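Local coordinates for putative redox protein (Lactobacillus casei, PDB 2QL8), which is a member of the OsmC/Ohr family and probably acts as a thiol-dependent redox enzyme that detoxifies peroxides, at the interface of chains A and B. Coordinates in Å, arbitrary orientation; residue numbers count along the deposited sequence, not the author numbering. Chains: chain A/B, Putative redox protein.

Two copies of the protein meet about a two-fold axis, so every contact has a twin with the chains exchanged. Contacts 1 and 3 place opposite chains' copies of Gln50, Leu54 and Ile28 in much the same packing, and their C-alpha centres are about 14 Å apart. Contact 2 joins strands edge to edge. Between C-alpha centres it is about 14 Å from contact 1. Contact 4 lies farther out, its C-alpha centre about 18 Å from that of contact 2 and 27 Å from that of contact 3. Helix 48-70 supplies contacts 1, 3 and 4. Strand 12-18 serves contacts 2 and 3. The spread suits the intertwined dimer typical of OsmC/Ohr proteins.

Contact 1: the interface of chains A and B. Residues chain A 34, 46, 50, 54; chain B 28, 32.
B:Leu32 turns its CG anti to the backbone N (chi1 178°), and this carries CD2 into a pocket on chain A. There A:Thr46, A:Val34 and A:Leu54 meet the same methyl. B:Leu32 CD2 lies 3.9 Å from A:Thr46 CB. A:Val34 offers CG1 and A:Leu54 offers CD1; both side chains cross the leucine at about a right angle. B:Ile28 forms the second apolar contact. Its CD1 packs 3.7 Å from A:Gln50 CB and also touches A:Leu54 CG. A:Gln50 is extended beyond CG (chi2 -177°), which lays CB through the amide across B:Ile28. The site is an apolar patch of the dimer interface. B:Ile28 and B:Leu32 pack on the start of helix 48-70 of chain A, with a water link at the edge. A:Thr46 OG1 donates to A:Gln50 OE1 at 2.7 Å, tilted 22° from the carbonyl plane. This bond should limit rotation of the amide. Shortening A:Gln50 to an alanine would probably uncover B:Ile28 beyond CB, deprive A:Thr46 OG1 of its acceptor and break the water bridge to B:Leu32 N. That water lies 2.8 Å from A:Gln50 OE1 and 2.9 Å from the backbone B:Leu32 N.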
loop_
_atom_site.group_PDB
_atom_site.type_symbol
_atom_site.label_atom_id
_atom_site.label_comp_id
_atom_site.label_asym_id
_atom_site.label_seq_id
_atom_site.Cartn_x
_atom_site.Cartn_y
_atom_site.Cartn_z
ATOM N N VAL A 34 -6.268 -11.777 4.961
ATOM C CA VAL A 34 -7.001 -10.826 5.758
ATOM C C VAL A 34 -8.473 -10.763 5.281
ATOM O O VAL A 34 -8.749 -10.793 4.091
ATOM C CB VAL A 34 -6.354 -9.398 5.771
ATOM C CG1 VAL A 34 -4.984 -9.463 6.500
ATOM C CG2 VAL A 34 -6.229 -8.831 4.344
ATOM N N THR A 46 -10.543 -5.388 7.199
ATOM C CA THR A 46 -9.690 -4.279 6.767
ATOM C C THR A 46 -10.113 -3.780 5.382
ATOM O O THR A 46 -11.170 -4.155 4.847
ATOM C CB THR A 46 -8.173 -4.660 6.886
ATOM O OG1 THR A 46 -7.340 -3.485 6.786
ATOM C CG2 THR A 46 -7.770 -5.676 5.816
ATOM N N GLN A 50 -6.478 1.147 5.153
ATOM C CA GLN A 50 -5.741 0.572 6.272
ATOM C C GLN A 50 -4.465 -0.151 5.788
ATOM O O GLN A 50 -3.379 -0.022 6.382
ATOM C CB GLN A 50 -6.601 -0.388 7.077
ATOM C CG GLN A 50 -7.700 0.308 7.906
ATOM C CD GLN A 50 -8.508 -0.654 8.758
ATOM O OE1 GLN A 50 -8.279 -1.868 8.743
ATOM N NE2 GLN A 50 -9.470 -0.096 9.525
ATOM N N LEU A 54 -0.634 0.588 6.780
ATOM C CA LEU A 54 0.231 -0.448 7.340
ATOM C C LEU A 54 1.505 -0.618 6.507
ATOM O O LEU A 54 2.604 -0.758 7.053
ATOM C CB LEU A 54 -0.508 -1.797 7.488
ATOM C CG LEU A 54 -1.664 -1.868 8.517
ATOM C CD1 LEU A 54 -2.555 -3.113 8.305
ATOM C CD2 LEU A 54 -1.098 -1.802 9.969
ATOM N N ILE B 28 -3.556 -1.138 13.181
ATOM C CA ILE B 28 -4.599 -0.142 13.153
ATOM C C ILE B 28 -5.150 -0.078 14.576
ATOM O O ILE B 28 -5.600 -1.099 15.092
ATOM C CB ILE B 28 -5.752 -0.568 12.206
ATOM C CG1 ILE B 28 -5.206 -0.939 10.801
ATOM C CG2 ILE B 28 -6.867 0.502 12.164
ATOM C CD1 ILE B 28 -4.508 0.233 10.097
ATOM N N LEU B 32 -6.969 -4.242 12.934
ATOM C CA LEU B 32 -6.006 -5.255 12.540
ATOM C C LEU B 32 -4.568 -4.949 13.004
ATOM O O LEU B 32 -4.078 -3.859 12.797
ATOM C CB LEU B 32 -6.005 -5.417 11.023
ATOM C CG LEU B 32 -5.040 -6.389 10.344
ATOM C CD1 LEU B 32 -5.286 -7.837 10.714
ATOM C CD2 LEU B 32 -5.103 -6.168 8.804
HETATM O O HOH W 1 -8.886 -3.350 11.008
#

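Contact 2: the interface of chains A and B. Residues chain A 82-85; chain B 7, 10, 12-13.
B:Trp7 and A:Lys82 run antiparallel alongside each other, the aliphatic part of the lysine beside the six-membered part of the indole. The indole edge is wedged between A:Ala84 CB under one face and the A:Lys82 chain, which passes on the other side, beyond the rim. A:Lys82 CD lies 3.7 Å from B:Trp7 CZ3. The lysine chain is extended beyond CG, which lets CG, CD and CE all reach the indole. A:Ala84 CB is 3.4 Å from B:Trp7 CZ3. A:Lys82 O, the backbone carbonyl oxygen, comes to the indole edge, in the ring plane, 3.6 Å from B:Trp7 CH2. B:Thr13 crosses A:Lys82 obliquely. B:Thr13 CB meets A:Lys82 CE at 3.9 Å, while its methyl CG2 turns to A:Ala84 CB. B:Pro10 adds its CB on the alanine methyl. The backbones join as well. A:Phe85 N donates to B:Tyr12 O at 2.8 Å in a nearly straight bond, 172° at the hydrogen. The return bond, B:Tyr12 N to A:Phe85 O, is weak at 3.4 Å. Beside this pair the CB atoms of A:Phe85 and B:Tyr12 touch. Strand 77-88 of chain A and strand 12-18 of chain B thus run antiparallel, extending a sheet across the dimer, with the 3-10 helix 5-7 of chain B packed against it.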
loop_
_atom_site.group_PDB
_atom_site.type_symbol
_atom_site.label_atom_id
_atom_site.label_comp_id
_atom_site.label_asym_id
_atom_site.label_seq_id
_atom_site.Cartn_x
_atom_site.Cartn_y
_atom_site.Cartn_z
ATOM N N LYS A 82 -1.848 8.388 8.524
ATOM C CA LYS A 82 -3.298 8.565 8.383
ATOM C C LYS A 82 -3.651 8.522 6.905
ATOM O O LYS A 82 -2.964 9.103 6.073
ATOM C CB LYS A 82 -3.745 9.890 9.015
ATOM C CG LYS A 82 -5.271 10.088 9.084
ATOM C CD LYS A 82 -5.577 11.422 9.755
ATOM C CE LYS A 82 -7.075 11.677 9.916
ATOM N NZ LYS A 82 -7.289 12.818 10.879
ATOM N N VAL A 83 -4.723 7.789 6.583
ATOM C CA VAL A 83 -5.199 7.706 5.203
ATOM C C VAL A 83 -6.680 8.111 5.209
ATOM O O VAL A 83 -7.455 7.599 6.028
ATOM C CB VAL A 83 -5.041 6.278 4.601
ATOM C CG1 VAL A 83 -5.538 6.230 3.140
ATOM C CG2 VAL A 83 -3.574 5.824 4.705
ATOM N N ALA A 84 -7.022 9.022 4.305
ATOM C CA ALA A 84 -8.392 9.493 4.100
ATOM C C ALA A 84 -8.914 9.037 2.725
ATOM O O ALA A 84 -8.184 9.040 1.743
ATOM C CB ALA A 84 -8.453 11.017 4.215
ATOM N N PHE A 85 -10.207 8.684 2.699
ATOM C CA PHE A 85 -10.952 8.354 1.496
ATOM C C PHE A 85 -11.831 9.581 1.220
ATOM O O PHE A 85 -12.581 10.018 2.121
ATOM C CB PHE A 85 -11.803 7.113 1.801
ATOM C CG PHE A 85 -12.721 6.629 0.668
ATOM C CD1 PHE A 85 -12.343 6.578 -0.633
ATOM C CD2 PHE A 85 -14.013 6.201 0.986
ATOM C CE1 PHE A 85 -13.181 6.053 -1.620
ATOM C CE2 PHE A 85 -14.845 5.700 0.010
ATOM C CZ PHE A 85 -14.439 5.658 -1.290
ATOM N N TRP B 7 -8.641 17.375 3.192
ATOM C CA TRP B 7 -8.702 16.669 4.461
ATOM C C TRP B 7 -9.860 17.082 5.372
ATOM O O TRP B 7 -10.094 16.434 6.402
ATOM C CB TRP B 7 -7.402 16.867 5.256
ATOM C CG TRP B 7 -6.258 15.995 4.831
ATOM C CD1 TRP B 7 -5.253 16.347 4.009
ATOM C CD2 TRP B 7 -6.012 14.656 5.243
ATOM N NE1 TRP B 7 -4.370 15.294 3.850
ATOM C CE2 TRP B 7 -4.804 14.245 4.612
ATOM C CE3 TRP B 7 -6.678 13.754 6.062
ATOM C CZ2 TRP B 7 -4.278 12.970 4.782
ATOM C CZ3 TRP B 7 -6.135 12.493 6.251
ATOM C CH2 TRP B 7 -4.932 12.125 5.610
ATOM N N PRO B 10 -13.645 14.277 5.138
ATOM C CA PRO B 10 -13.548 13.081 4.284
ATOM C C PRO B 10 -14.668 12.066 4.491
ATOM O O PRO B 10 -15.423 12.128 5.472
ATOM C CB PRO B 10 -12.205 12.454 4.708
ATOM C CG PRO B 10 -11.987 12.926 6.062
ATOM C CD PRO B 10 -12.683 14.242 6.245
ATOM N N TYR B 12 -14.033 8.838 4.996
ATOM C CA TYR B 12 -13.548 7.849 5.917
ATOM C C TYR B 12 -12.097 8.224 6.194
ATOM O O TYR B 12 -11.387 8.685 5.287
ATOM C CB TYR B 12 -13.586 6.460 5.292
ATOM C CG TYR B 12 -12.926 5.348 6.078
ATOM C CD1 TYR B 12 -13.518 4.765 7.177
ATOM C CD2 TYR B 12 -11.650 4.885 5.706
ATOM C CE1 TYR B 12 -12.916 3.724 7.874
ATOM C CE2 TYR B 12 -11.028 3.841 6.399
ATOM C CZ TYR B 12 -11.647 3.271 7.481
ATOM O OH TYR B 12 -11.089 2.227 8.148
ATOM N N THR B 13 -11.672 7.992 7.431
ATOM C CA THR B 13 -10.245 8.068 7.752
ATOM C C THR B 13 -9.846 6.901 8.647
ATOM O O THR B 13 -10.639 6.324 9.383
ATOM C CB THR B 13 -9.825 9.409 8.412
ATOM O OG1 THR B 13 -10.361 9.463 9.735
ATOM C CG2 THR B 13 -10.260 10.632 7.628
#

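Contact 3: the interface of chains A and B. Residues chain A 12, 14, 16, 28; chain B 47, 49-50, 54.
A:Tyr12, A:Thr14 and A:Ala16 are every second residue of the extended strand 12-18, and their side chains leave on one side, toward the start of helix 48-70 of chain B. The phenol oxygen of A:Tyr12 receives two side-chain amides. B:Asn47 ND2 donates to A:Tyr12 OH at 3.1 Å, 157° at the hydrogen, with the oxygen close to the plane of the asparagine amide. The tyrosine ring stands at 90° to that amide. B:Gln50 NE2 also donates to A:Tyr12 OH, but this bond is weak and bent. B:Asn47 OD1 accepts from the backbone B:Gln50 N at 2.9 Å, nearly along the C=O axis, which caps the first turn of the helix. CG of B:Asn47 sits between its backbone N and carbonyl carbon (chi1 53°), and the amide can thus face the helix start and the phenol together. A:Thr14 crosses B:Gln50 at about a right angle. A:Thr14 OG1 touches B:Gln50 CG at 3.4 Å, a contact and not a bond, and its methyl CG2 also meets B:Glu49 CB. A:Ile28 covers B:Gln50 and B:Leu54 as in the twin of contact 1. A:Ala16 CB packs 3.4 Å from the backbone B:Leu54 N. The patch lays strand 12-18 across the N-terminal turns of the partner's long helix.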
loop_
_atom_site.group_PDB
_atom_site.type_symbol
_atom_site.label_atom_id
_atom_site.label_comp_id
_atom_site.label_asym_id
_atom_site.label_seq_id
_atom_site.Cartn_x
_atom_site.Cartn_y
_atom_site.Cartn_z
ATOM N N TYR A 12 13.633 -9.414 -4.041
ATOM C CA TYR A 12 12.508 -10.116 -3.459
ATOM C C TYR A 12 11.284 -9.794 -4.280
ATOM O O TYR A 12 11.150 -8.686 -4.762
ATOM C CB TYR A 12 12.289 -9.634 -2.025
ATOM C CG TYR A 12 11.007 -10.090 -1.337
ATOM C CD1 TYR A 12 10.897 -11.352 -0.781
ATOM C CD2 TYR A 12 9.908 -9.266 -1.248
ATOM C CE1 TYR A 12 9.739 -11.783 -0.131
ATOM C CE2 TYR A 12 8.748 -9.666 -0.584
ATOM C CZ TYR A 12 8.660 -10.923 -0.028
ATOM O OH TYR A 12 7.520 -11.324 0.630
ATOM N N THR A 14 6.837 -10.709 -4.275
ATOM C CA THR A 14 5.674 -11.320 -3.654
ATOM C C THR A 14 4.472 -11.043 -4.552
ATOM O O THR A 14 4.546 -10.272 -5.523
ATOM C CB THR A 14 5.435 -10.771 -2.211
ATOM O OG1 THR A 14 4.431 -11.545 -1.566
ATOM C CG2 THR A 14 5.029 -9.291 -2.210
ATOM N N ALA A 16 -0.085 -10.681 -4.273
ATOM C CA ALA A 16 -1.307 -10.525 -3.472
ATOM C C ALA A 16 -2.502 -10.689 -4.407
ATOM O O ALA A 16 -2.490 -10.184 -5.538
ATOM C CB ALA A 16 -1.357 -9.164 -2.819
ATOM N N ILE A 28 -1.990 -13.158 0.451
ATOM C CA ILE A 28 -0.693 -13.482 -0.130
ATOM C C ILE A 28 -0.684 -15.002 -0.310
ATOM O O ILE A 28 -0.813 -15.736 0.667
ATOM C CB ILE A 28 0.464 -13.097 0.837
ATOM C CG1 ILE A 28 0.392 -11.617 1.268
ATOM C CG2 ILE A 28 1.836 -13.444 0.248
ATOM C CD1 ILE A 28 0.370 -10.622 0.106
ATOM N N ASN B 47 5.182 -7.721 5.287
ATOM C CA ASN B 47 6.132 -6.669 4.951
ATOM C C ASN B 47 5.453 -5.619 4.062
ATOM O O ASN B 47 4.306 -5.813 3.636
ATOM C CB ASN B 47 7.366 -7.298 4.265
ATOM C CG ASN B 47 7.004 -8.183 3.084
ATOM O OD1 ASN B 47 6.338 -7.723 2.145
ATOM N ND2 ASN B 47 7.416 -9.485 3.133
ATOM N N GLU B 49 5.851 -4.701 1.032
ATOM C CA GLU B 49 5.589 -5.169 -0.323
ATOM C C GLU B 49 4.248 -5.941 -0.354
ATOM O O GLU B 49 3.357 -5.664 -1.169
ATOM C CB GLU B 49 6.714 -6.094 -0.788
ATOM C CG GLU B 49 8.100 -5.457 -0.975
ATOM C CD GLU B 49 8.970 -5.358 0.269
ATOM O OE1 GLU B 49 8.482 -5.493 1.418
ATOM O OE2 GLU B 49 10.219 -5.221 0.068
ATOM N N GLN B 50 4.113 -6.897 0.547
ATOM C CA GLN B 50 2.868 -7.643 0.702
ATOM C C GLN B 50 1.679 -6.747 1.025
ATOM O O GLN B 50 0.581 -6.875 0.436
ATOM C CB GLN B 50 2.998 -8.727 1.784
ATOM C CG GLN B 50 3.891 -9.901 1.335
ATOM C CD GLN B 50 4.020 -11.003 2.336
ATOM O OE1 GLN B 50 3.429 -10.922 3.403
ATOM N NE2 GLN B 50 4.837 -12.012 2.022
ATOM N N LEU B 54 -1.710 -6.223 -1.085
ATOM C CA LEU B 54 -3.037 -6.433 -0.511
ATOM C C LEU B 54 -3.927 -5.203 -0.701
ATOM O O LEU B 54 -5.133 -5.305 -1.016
ATOM C CB LEU B 54 -2.932 -6.832 0.950
ATOM C CG LEU B 54 -2.331 -8.195 1.254
ATOM C CD1 LEU B 54 -1.973 -8.335 2.757
ATOM C CD2 LEU B 54 -3.233 -9.364 0.785
#

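Contact 4: the interface of chains A and B. Residues chain A 89-90; chain B 70, 120.
The methyl of A:Ala90 lies over one face of the A:Arg89 guanidinium and over one face of the B:Arg120 guanidinium, offset toward the rim of each. At the edges, in plane, stands the B:Glu70 carboxylate: its OE1 for A:Arg89, its CD for B:Arg120. The two guanidinium planes are 79° apart; the carboxylate lies between them and would offset their charges. A:Arg89 NE forms a nearly straight salt bridge to B:Glu70 OE2 at 2.8 Å, linking the chains. It arrives from above the carboxylate plane, 47° out of it. B:Arg120 grips the same group end-on from its own chain. Its NH1 meets the syn lone pair of B:Glu70 OE1 at 2.9 Å, and its NH2 reaches B:Glu70 OE2 at 3.0 Å. OE2 thus takes A:Arg89 and B:Arg120 from opposite faces. A bend at chi3 (61°) of B:Arg120 turns the guanidinium toward the glutamate. With a leucine in its place, B:Glu70 OE1 would probably lose its NH1 partner, and the carboxylate, held mainly by A:Arg89, would turn more easily. A:Arg89, A:Ala90 and B:Arg120 also line benzoic acid pockets; that ligand may come from crystallisation. The site pairs the loop between strands 77-88 and 91-102 of chain A with the C-terminal ends of helices 48-70 and 107-120 of chain B.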
loop_
_atom_site.group_PDB
_atom_site.type_symbol
_atom_site.label_atom_id
_atom_site.label_comp_id
_atom_site.label_asym_id
_atom_site.label_seq_id
_atom_site.Cartn_x
_atom_site.Cartn_y
_atom_site.Cartn_z
ATOM N N ARG A 89 -18.468 8.919 -6.756
ATOM C CA ARG A 89 -18.387 7.863 -7.767
ATOM C C ARG A 89 -17.499 8.263 -8.937
ATOM O O ARG A 89 -17.673 9.348 -9.514
ATOM C CB ARG A 89 -19.800 7.519 -8.292
ATOM C CG ARG A 89 -19.843 6.272 -9.168
ATOM C CD ARG A 89 -20.973 6.285 -10.251
ATOM N NE ARG A 89 -20.376 5.762 -11.466
ATOM C CZ ARG A 89 -19.916 6.510 -12.462
ATOM N NH1 ARG A 89 -20.133 7.829 -12.530
ATOM N NH2 ARG A 89 -19.309 5.909 -13.455
ATOM N N ALA A 90 -16.557 7.369 -9.294
ATOM C CA ALA A 90 -15.642 7.530 -10.394
ATOM C C ALA A 90 -14.682 8.676 -10.243
ATOM O O ALA A 90 -13.948 8.957 -11.166
ATOM C CB ALA A 90 -16.382 7.611 -11.745
ATOM N N GLU B 70 -22.042 -1.543 -13.275
ATOM C CA GLU B 70 -22.401 -0.488 -14.196
ATOM C C GLU B 70 -22.684 -1.025 -15.610
ATOM O O GLU B 70 -23.383 -0.396 -16.414
ATOM C CB GLU B 70 -21.352 0.601 -14.229
ATOM C CG GLU B 70 -21.294 1.412 -12.953
ATOM C CD GLU B 70 -20.068 2.296 -12.861
ATOM O OE1 GLU B 70 -19.230 2.307 -13.780
ATOM O OE2 GLU B 70 -19.967 3.008 -11.830
ATOM N N ARG B 120 -9.869 4.804 -12.150
ATOM C CA ARG B 120 -10.771 5.102 -11.035
ATOM C C ARG B 120 -10.249 4.646 -9.688
ATOM O O ARG B 120 -10.539 5.265 -8.664
ATOM C CB ARG B 120 -12.154 4.473 -11.275
ATOM C CG ARG B 120 -12.949 5.273 -12.293
ATOM C CD ARG B 120 -14.162 4.540 -12.843
ATOM N NE ARG B 120 -15.109 4.221 -11.793
ATOM C CZ ARG B 120 -16.325 3.746 -12.022
ATOM N NH1 ARG B 120 -16.726 3.569 -13.256
ATOM N NH2 ARG B 120 -17.112 3.450 -11.023
#